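Local coordinates for putative potassium transport protein (Staphylococcus aureus 08BA02176, PDB 4XTT) that probably regulates potassium uptake as a KtrA subunit of a Ktr transporter and binds the second messenger c-di-AMP through its C-terminal RCK domain, at residues 28-31 / 32-35. Numbering follows the deposited sequence.
Sequences GQSI and IDLD. With 2BA ((2R,3R,3aS,5R,7aR,9R,10R,10aS,12R,14aR)-2,9-bis(6-amino-9H-purin-9-yl)octahydro-2H,7H-difuro[3,2-d:3',2'-j][1,3,7,9,2,8 ]tetraoxadiphosphacyclododecine-3,5,10,12-tetrol 5,12-dioxide), chain C.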
ATOM      1  N   GLY A  28     -12.675   9.396  13.520  1.00 58.97           N
ATOM      2  CA  GLY A  28     -12.227   9.623  14.880  1.00 40.48           C
ATOM      3  C   GLY A  28     -11.189   8.593  15.271  1.00 46.71           C
ATOM      4  O   GLY A  28     -10.507   8.732  16.286  1.00 44.43           O
ATOM      5  N   GLN A  29     -11.092   7.538  14.468  1.00 56.80           N
ATOM      6  CA  GLN A  29     -10.105   6.492  14.695  1.00 41.15           C
ATOM      7  C   GLN A  29      -8.972   6.607  13.683  1.00 36.50           C
ATOM      8  O   GLN A  29      -9.155   7.153  12.597  1.00 40.56           O
ATOM      9  CB  GLN A  29     -10.747   5.112  14.608  1.00 43.69           C
ATOM     10  CG  GLN A  29     -11.824   4.853  15.644  1.00 62.53           C
ATOM     11  CD  GLN A  29     -12.322   3.423  15.606  1.00 70.34           C
ATOM     12  OE1 GLN A  29     -11.712   2.527  16.195  1.00 72.57           O
ATOM     13  NE2 GLN A  29     -13.424   3.195  14.897  1.00 54.27           N
ATOM     14  N   SER A  30      -7.806   6.084  14.043  1.00 37.14           N
ATOM     15  CA  SER A  30      -6.653   6.070  13.147  1.00 46.87           C
ATOM     16  C   SER A  30      -6.480   4.688  12.548  1.00 36.48           C
ATOM     17  O   SER A  30      -7.073   3.726  13.037  1.00 38.50           O
ATOM     18  CB  SER A  30      -5.385   6.458  13.896  1.00 41.32           C
ATOM     19  OG  SER A  30      -5.095   5.494  14.888  1.00 24.34           O
ATOM     20  N   ILE A  31      -5.668   4.566  11.502  1.00 33.35           N
ATOM     21  CA  ILE A  31      -5.504   3.246  10.904  1.00 32.24           C
ATOM     22  C   ILE A  31      -4.554   2.400  11.754  1.00 39.43           C
ATOM     23  O   ILE A  31      -4.464   1.186  11.568  1.00 38.51           O
ATOM     24  CB  ILE A  31      -4.996   3.310   9.437  1.00 22.09           C
ATOM     25  CG1 ILE A  31      -3.493   3.543   9.374  1.00 41.45           C
ATOM     26  CG2 ILE A  31      -5.717   4.381   8.640  1.00 30.41           C
ATOM     27  CD1 ILE A  31      -2.989   3.841   7.959  1.00 60.83           C
ATOM     28  N   ILE A  32      -3.909   3.021  12.741  1.00 36.04           N
ATOM     29  CA  ILE A  32      -3.085   2.262  13.681  1.00 33.79           C
ATOM     30  C   ILE A  32      -3.924   1.833  14.876  1.00 28.24           C
ATOM     31  O   ILE A  32      -3.610   0.845  15.531  1.00 33.28           O
ATOM     32  CB  ILE A  32      -1.840   3.066  14.150  1.00 38.72           C
ATOM     33  CG1 ILE A  32      -0.772   2.120  14.711  1.00 47.86           C
ATOM     34  CG2 ILE A  32      -2.206   4.128  15.178  1.00 32.55           C
ATOM     35  CD1 ILE A  32       0.451   2.841  15.251  1.00 37.99           C
ATOM     36  N   ASP A  33      -5.015   2.550  15.129  1.00 37.98           N
ATOM     37  CA  ASP A  33      -5.996   2.119  16.118  1.00 35.08           C
ATOM     38  C   ASP A  33      -6.664   0.849  15.614  1.00 30.81           C
ATOM     39  O   ASP A  33      -6.820  -0.121  16.349  1.00 53.09           O
ATOM     40  CB  ASP A  33      -7.055   3.198  16.377  1.00 41.27           C
ATOM     41  CG  ASP A  33      -6.538   4.346  17.228  1.00 63.68           C
ATOM     42  OD1 ASP A  33      -5.546   4.150  17.968  1.00 64.08           O
ATOM     43  OD2 ASP A  33      -7.132   5.448  17.154  1.00 47.32           O
ATOM     44  N   LEU A  34      -7.049   0.864  14.341  1.00 36.89           N
ATOM     45  CA  LEU A  34      -7.673  -0.289  13.702  1.00 29.09           C
ATOM     46  C   LEU A  34      -6.640  -1.374  13.377  1.00 31.78           C
ATOM     47  O   LEU A  34      -6.992  -2.542  13.200  1.00 30.76           O
ATOM     48  CB  LEU A  34      -8.407   0.154  12.435  1.00 30.66           C
ATOM     49  CG  LEU A  34      -9.622   1.061  12.667  1.00 34.68           C
ATOM     50  CD1 LEU A  34     -10.274   1.462  11.353  1.00 36.85           C
ATOM     51  CD2 LEU A  34     -10.635   0.394  13.590  1.00 36.29           C
ATOM     52  N   ASP A  35      -5.372  -0.964  13.314  1.00 31.73           N
ATOM     53  CA  ASP A  35      -4.227  -1.839  13.035  1.00 28.51           C
ATOM     54  C   ASP A  35      -4.491  -2.701  11.792  1.00 33.45           C
ATOM     55  O   ASP A  35      -4.363  -3.929  11.819  1.00 32.06           O
ATOM     56  CB  ASP A  35      -3.918  -2.705  14.254  1.00 30.98           C
ATOM     57  CG  ASP A  35      -2.457  -3.116  14.324  1.00 50.85           C
ATOM     58  OD1 ASP A  35      -1.607  -2.425  13.716  1.00 39.48           O
ATOM     59  OD2 ASP A  35      -2.153  -4.116  15.007  1.00 63.16           O
TER
HETATM   60  P   2BA C 301       2.337  -3.548  10.487  1.00 28.13           P
HETATM   61  O1P 2BA C 301       1.630  -4.028   9.279  1.00 29.80           O
HETATM   62  O2P 2BA C 301       2.704  -4.754  11.294  1.00 29.19           O
HETATM   63  O5' 2BA C 301       3.694  -2.819  10.036  1.00 24.10           O
HETATM   64  C5' 2BA C 301       4.560  -2.264  11.043  1.00 19.19           C
HETATM   65  C4' 2BA C 301       5.603  -1.446  10.395  1.00 23.80           C
HETATM   66  O4' 2BA C 301       6.261  -2.164   9.259  1.00 25.45           O
HETATM   67  C3' 2BA C 301       4.996  -0.252   9.814  1.00 22.95           C
HETATM   68  O3' 2BA C 301       5.009   0.828  10.788  1.00 28.92           O
HETATM   69  C2' 2BA C 301       5.835   0.106   8.690  1.00 32.26           C
HETATM   70  O2' 2BA C 301       6.939   0.950   9.122  1.00 28.45           O
HETATM   71  C1' 2BA C 301       6.347  -1.176   8.158  1.00 19.51           C
HETATM   72  N9  2BA C 301       5.538  -1.614   7.111  1.00 33.94           N
HETATM   73  C8  2BA C 301       4.817  -2.551   7.322  1.00 32.24           C
HETATM   74  N7  2BA C 301       4.109  -2.838   6.191  1.00 24.09           N
HETATM   75  C5  2BA C 301       4.647  -1.770   5.280  1.00 20.60           C
HETATM   76  C6  2BA C 301       4.498  -1.323   3.975  1.00 22.10           C
HETATM   77  N6  2BA C 301       3.587  -1.987   3.150  1.00 18.30           N
HETATM   78  N1  2BA C 301       5.187  -0.284   3.476  1.00 23.42           N
HETATM   79  C2  2BA C 301       6.048   0.356   4.225  1.00 18.80           C
HETATM   80  N3  2BA C 301       6.258   0.009   5.482  1.00 22.07           N
HETATM   81  C4  2BA C 301       5.604  -1.026   6.053  1.00 33.07           C
HETATM   82  P1  2BA C 301       3.716   1.788  10.804  1.00 32.74           P
HETATM   83 O1P1 2BA C 301       3.685   2.452   9.472  1.00 26.60           O
HETATM   84 O2P1 2BA C 301       3.933   2.833  11.844  1.00 27.35           O
HETATM   85 O5'1 2BA C 301       2.279   1.110  11.007  1.00 26.93           O
HETATM   86 C5'1 2BA C 301       2.002   0.311  12.146  1.00 17.93           C
HETATM   87 C4'1 2BA C 301       0.735  -0.408  11.893  1.00 21.92           C
HETATM   88 O4'1 2BA C 301      -0.308   0.539  11.414  1.00 22.64           O
HETATM   89 C3'1 2BA C 301       0.909  -1.384  10.806  1.00 24.73           C
HETATM   90 O3'1 2BA C 301       1.281  -2.687  11.322  1.00 30.49           O
HETATM   91 C2'1 2BA C 301      -0.383  -1.472  10.146  1.00 31.35           C
HETATM   92 O2'1 2BA C 301      -1.197  -2.448  10.842  1.00 32.48           O
HETATM   93 C1'1 2BA C 301      -0.989  -0.135  10.271  1.00 21.33           C
HETATM   94  N91 2BA C 301      -0.801   0.610   9.090  1.00 31.32           N
HETATM   95  C81 2BA C 301      -0.051   1.575   9.107  1.00 21.66           C
HETATM   96  N71 2BA C 301       0.024   2.186   7.882  1.00 20.72           N
HETATM   97  C51 2BA C 301      -0.923   1.266   7.148  1.00 28.42           C
HETATM   98  C61 2BA C 301      -1.447   1.138   5.857  1.00 26.57           C
HETATM   99  N61 2BA C 301      -1.066   2.065   4.842  1.00 35.30           N
HETATM  100  N11 2BA C 301      -2.287   0.186   5.528  1.00 26.91           N
HETATM  101  C21 2BA C 301      -2.689  -0.709   6.420  1.00 22.07           C
HETATM  102  N31 2BA C 301      -2.262  -0.694   7.689  1.00 26.08           N
HETATM  103  C41 2BA C 301      -1.391   0.261   8.105  1.00 30.31           C
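Ser-30 and Asp-33 exchange backbone and side-chain hydrogen bonds round one tight turn. Ser-30 OG accepts from Asp-33 N at 3.0 Å. In return, Asp-33 OD2 accepts from Ser-30 N at 3.2 Å, a fairly straight bond (160°) that arrives from above the carboxylate plane. The two bonds are paired as in a capping box, but residues 32-34 have only helical backbone angles, not the regular bonds of a helix. Ser-30 OG lies between its own backbone N and carbonyl carbon (chi1 64°), which points it at the amide of Asp-33. The carbonyl of Ser-30 is also used: its O takes a bond from Leu-34 N at 3.1 Å and a weak one from Asp-33 N. The buried serine is thus tied to the turn through N, O and OG.

On another side of the turn, Gln-29 and Leu-34 cross at about a right angle. Leu-34 CD2 meets the amide end of Gln-29, 3.5 Å from OE1, while NE2 bonds to Lys-25 O.

Ile-31 and Ile-32 point away from the turn and help line the c-di-AMP pocket. Ile-31 CD1 sits over the face of one adenine, 3.4 Å from C51. Ile-32 CG1 lies by the ribose, 3.7 Å from O4'1. Asp-35 OD1 accepts from the ribose hydroxyl O2'1 at 2.9 Å, and Asp-35 of the second subunit also binds the ligand.

Ile-31 and Ile-32 both touch Pro-59 in the loop before strand 68-72, and the backbone of Gly-28 and Gln-29 bonds to Leu-63 in that loop. The turn comes after strand 15-21. Asp-35 stands at the N-cap position of helix 36-40, just ahead of ligand-binding Arg-37 and Ala-38, but its side chain makes no capping bond.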